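Local coordinates for probable 2-dehydro-3-deoxygalactonokinase DgoK1 (Sinorhizobium meliloti, PDB 3T69), which probably phosphorylates 2-dehydro-3-deoxy-D-galactonate with ATP, a step in the breakdown of galactose by the DeLey-Doudoroff pathway, at residues P62-G74 with P102-L114. Numbering follows the deposited sequence.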
# COMPACT_ATOMS: atom_id res chain seq x y z
N PRO B 62 30.65 32.71 -0.26
CA PRO B 62 30.56 34.13 0.06
C PRO B 62 29.34 34.33 0.96
O PRO B 62 28.28 33.71 0.71
CB PRO B 62 30.32 34.79 -1.31
CG PRO B 62 30.89 33.81 -2.31
CD PRO B 62 30.61 32.45 -1.72
N ALA B 63 29.50 35.18 1.98
CA ALA B 63 28.47 35.44 3.00
C ALA B 63 27.19 36.07 2.46
O ALA B 63 26.20 36.13 3.18
CB ALA B 63 29.03 36.32 4.14
N HIS B 64 27.21 36.55 1.22
CA HIS B 64 26.04 37.18 0.62
C HIS B 64 25.69 36.55 -0.74
O HIS B 64 25.05 37.18 -1.59
CB HIS B 64 26.26 38.69 0.47
CG HIS B 64 26.66 39.36 1.75
ND1 HIS B 64 25.81 39.45 2.83
CD2 HIS B 64 27.82 39.93 2.14
CE1 HIS B 64 26.42 40.07 3.83
NE2 HIS B 64 27.65 40.36 3.43
N LEU B 65 26.13 35.32 -0.94
CA LEU B 65 25.80 34.63 -2.15
C LEU B 65 24.37 34.30 -1.94
O LEU B 65 24.03 33.77 -0.89
CB LEU B 65 26.63 33.36 -2.30
CG LEU B 65 26.36 32.55 -3.58
CD1 LEU B 65 27.00 33.18 -4.85
CD2 LEU B 65 26.76 31.06 -3.37
N PRO B 66 23.52 34.63 -2.93
CA PRO B 66 22.08 34.41 -2.82
C PRO B 66 21.80 32.91 -2.94
O PRO B 66 22.71 32.16 -3.27
CB PRO B 66 21.51 35.16 -4.03
CG PRO B 66 22.63 35.24 -5.00
CD PRO B 66 23.92 35.02 -4.30
N ILE B 67 20.55 32.49 -2.70
CA ILE B 67 20.16 31.08 -2.64
C ILE B 67 18.80 30.86 -3.28
O ILE B 67 17.82 31.51 -2.91
CB ILE B 67 20.09 30.56 -1.20
CG1 ILE B 67 21.29 31.09 -0.40
CG2 ILE B 67 20.02 29.07 -1.17
CD1 ILE B 67 21.75 30.14 0.71
N ILE B 68 18.76 29.92 -4.21
CA ILE B 68 17.55 29.53 -4.88
C ILE B 68 17.29 28.05 -4.53
O ILE B 68 18.17 27.20 -4.66
CB ILE B 68 17.66 29.78 -6.37
CG1 ILE B 68 16.34 29.55 -7.08
CG2 ILE B 68 18.80 29.01 -6.94
CD1 ILE B 68 15.20 30.46 -6.57
N ILE B 69 16.08 27.79 -4.04
CA ILE B 69 15.72 26.49 -3.50
C ILE B 69 14.41 26.01 -4.06
O ILE B 69 13.43 26.75 -4.06
CB ILE B 69 15.54 26.52 -2.00
CG1 ILE B 69 16.69 27.28 -1.32
CG2 ILE B 69 15.40 25.12 -1.51
CD1 ILE B 69 16.59 27.35 0.22
N CYS B 70 14.39 24.77 -4.52
CA CYS B 70 13.18 24.13 -4.96
C CYS B 70 12.86 22.96 -4.01
O CYS B 70 13.72 22.55 -3.23
CB CYS B 70 13.34 23.67 -6.43
SG CYS B 70 14.45 22.26 -6.67
N GLY B 71 11.63 22.42 -4.08
CA GLY B 71 11.27 21.21 -3.34
C GLY B 71 10.46 21.41 -2.07
O GLY B 71 9.89 22.47 -1.82
N MET B 72 10.45 20.38 -1.24
CA MET B 72 9.62 20.37 -0.05
C MET B 72 10.09 21.39 0.99
O MET B 72 9.50 21.53 2.06
CB MET B 72 9.57 18.95 0.53
CG MET B 72 8.79 17.95 -0.30
SD MET B 72 7.06 18.31 -0.64
CE MET B 72 7.05 17.46 -2.20
N ALA B 73 11.14 22.14 0.70
CA ALA B 73 11.46 23.20 1.66
C ALA B 73 10.25 24.18 1.71
O ALA B 73 10.06 24.95 2.68
CB ALA B 73 12.73 23.91 1.27
N GLY B 74 9.44 24.13 0.64
CA GLY B 74 8.34 25.06 0.45
C GLY B 74 6.96 24.52 0.78
O GLY B 74 5.97 25.18 0.52
N PRO B 102 13.05 35.63 4.84
CA PRO B 102 13.68 36.87 5.29
C PRO B 102 15.11 36.60 5.77
O PRO B 102 15.35 35.63 6.47
CB PRO B 102 12.76 37.32 6.46
CG PRO B 102 11.46 36.68 6.19
CD PRO B 102 11.81 35.34 5.59
N ASP B 103 16.04 37.43 5.34
CA ASP B 103 17.42 37.35 5.83
C ASP B 103 18.13 38.65 5.43
O ASP B 103 18.02 39.10 4.30
CB ASP B 103 18.15 36.10 5.30
CG ASP B 103 19.52 35.86 5.98
OD1 ASP B 103 19.82 36.54 6.98
OD2 ASP B 103 20.30 35.02 5.50
N VAL B 104 18.83 39.27 6.37
CA VAL B 104 19.50 40.52 6.05
C VAL B 104 20.78 40.25 5.21
O VAL B 104 21.13 41.01 4.31
CB VAL B 104 19.74 41.39 7.33
CG1 VAL B 104 20.32 40.55 8.51
CG2 VAL B 104 20.64 42.59 7.04
N ASP B 105 21.42 39.11 5.48
CA ASP B 105 22.65 38.68 4.82
C ASP B 105 22.57 38.10 3.43
O ASP B 105 23.56 38.14 2.70
CB ASP B 105 23.41 37.71 5.70
CG ASP B 105 23.87 38.37 6.93
OD1 ASP B 105 24.46 37.69 7.79
OD2 ASP B 105 23.63 39.60 7.02
N ARG B 106 21.43 37.52 3.07
CA ARG B 106 21.28 36.95 1.73
C ARG B 106 19.88 36.89 1.27
O ARG B 106 18.94 36.83 2.09
CB ARG B 106 21.87 35.56 1.58
CG ARG B 106 22.27 34.85 2.85
CD ARG B 106 22.75 33.50 2.48
NE ARG B 106 23.92 33.14 3.25
CZ ARG B 106 25.15 32.98 2.74
NH1 ARG B 106 25.38 33.20 1.43
NH2 ARG B 106 26.14 32.60 3.55
N ASP B 107 19.77 36.92 -0.06
CA ASP B 107 18.52 36.89 -0.76
C ASP B 107 18.19 35.43 -1.03
O ASP B 107 18.72 34.82 -1.96
CB ASP B 107 18.60 37.71 -2.04
CG ASP B 107 17.30 37.69 -2.83
OD1 ASP B 107 16.48 36.76 -2.71
OD2 ASP B 107 17.09 38.60 -3.63
N ILE B 108 17.33 34.88 -0.19
CA ILE B 108 16.95 33.46 -0.22
C ILE B 108 15.52 33.38 -0.73
O ILE B 108 14.60 33.93 -0.11
CB ILE B 108 17.01 32.84 1.22
CG1 ILE B 108 18.34 33.11 1.89
CG2 ILE B 108 16.76 31.34 1.19
CD1 ILE B 108 18.60 32.26 3.13
N ARG B 109 15.33 32.68 -1.85
CA ARG B 109 14.00 32.39 -2.37
C ARG B 109 13.76 30.89 -2.51
O ARG B 109 14.68 30.13 -2.85
CB ARG B 109 13.83 33.01 -3.75
CG ARG B 109 14.54 34.32 -3.92
CD ARG B 109 13.54 35.44 -3.95
NE ARG B 109 14.16 36.76 -4.04
CZ ARG B 109 13.94 37.61 -5.04
NH1 ARG B 109 13.14 37.29 -6.04
NH2 ARG B 109 14.53 38.78 -5.03
N ILE B 110 12.50 30.49 -2.33
CA ILE B 110 12.00 29.15 -2.64
C ILE B 110 10.95 29.20 -3.76
O ILE B 110 10.02 29.99 -3.68
CB ILE B 110 11.27 28.50 -1.48
CG1 ILE B 110 12.07 28.65 -0.20
CG2 ILE B 110 10.98 27.04 -1.80
CD1 ILE B 110 11.79 27.54 0.81
N LEU B 111 11.11 28.31 -4.74
CA LEU B 111 10.16 28.14 -5.85
C LEU B 111 8.80 27.46 -5.51
O LEU B 111 8.71 26.49 -4.78
CB LEU B 111 10.84 27.37 -7.01
CG LEU B 111 12.23 27.93 -7.44
CD1 LEU B 111 12.97 27.07 -8.47
CD2 LEU B 111 12.10 29.34 -7.96
N PRO B 112 7.73 27.97 -6.09
CA PRO B 112 6.47 27.31 -5.85
C PRO B 112 6.44 25.90 -6.48
O PRO B 112 7.34 25.55 -7.26
CB PRO B 112 5.50 28.23 -6.58
CG PRO B 112 6.36 28.79 -7.69
CD PRO B 112 7.55 29.15 -6.94
N GLY B 113 5.41 25.11 -6.14
CA GLY B 113 5.14 23.88 -6.88
C GLY B 113 4.05 24.10 -7.92
O GLY B 113 3.66 25.23 -8.16
N LEU B 114 3.57 23.02 -8.53
CA LEU B 114 2.36 23.07 -9.33
C LEU B 114 1.15 22.32 -8.70
O LEU B 114 1.30 21.30 -8.08
CB LEU B 114 2.63 22.53 -10.75
CG LEU B 114 3.80 23.13 -11.55
CD1 LEU B 114 3.95 22.44 -12.89
CD2 LEU B 114 3.62 24.59 -11.81
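Arg106 NH1 donates to two backbone carbonyls of the type I turn Pro62-Leu65. Leu65 O, 2.7 Å from NH1, lies in the guanidinium plane and offers a lone pair; Pro62 O, 3.0 Å from NH1, sits tilted from that plane and also accepts the turn's own bond from Leu65 N. Ala63 O stands over the centre of one guanidinium face, and a bend at chi3 (139°) carries the group under it. With alanine at Arg106 both NH1 bonds go, and the turn is likely to be less firmly fixed to segment 102-114. From within the same turn, the His64 ring meets Asp105 O edge-on: ND1 donates to Asp105 O at 2.6 Å, near the ring plane, with an N-H...O angle of 162°.

Beyond the turn the two segments pair as parallel strands, 67-71 with 108-110, their directions 20° apart. Ile67 and Ile69 each bond, through N and O, to the residues flanking their partners Ile108 and Ile110, as in parallel pairing: Ile67 N to Asp107 O, Arg109 N to Ile67 O, Ile69 N to Arg109 O and Leu111 N to Ile69 O (2.9 Å). Strand 9-14 bonds to the other edge of 67-71, making it an interior strand of the mixed sheet, consistent with the ASKHA nucleotide-binding fold of sugar kinases.

Ile67, Ile69, Ile108 and Ile110 share one face, where Leu52 of helix 50-58 touches Ile67 and Ile69; Ile110 CD1 reaches Ala73 CB at 3.8 Å. On the reverse face Ile68 CD1 meets Leu111 CD2 at 3.6 Å, while the Arg109 chain, bent at chi2, leads its guanidinium off from segment 62-74 into a salt bridge with Asp107, NE to OD1 (2.7 Å) and NH2 to OD2, which Trp306 also bonds.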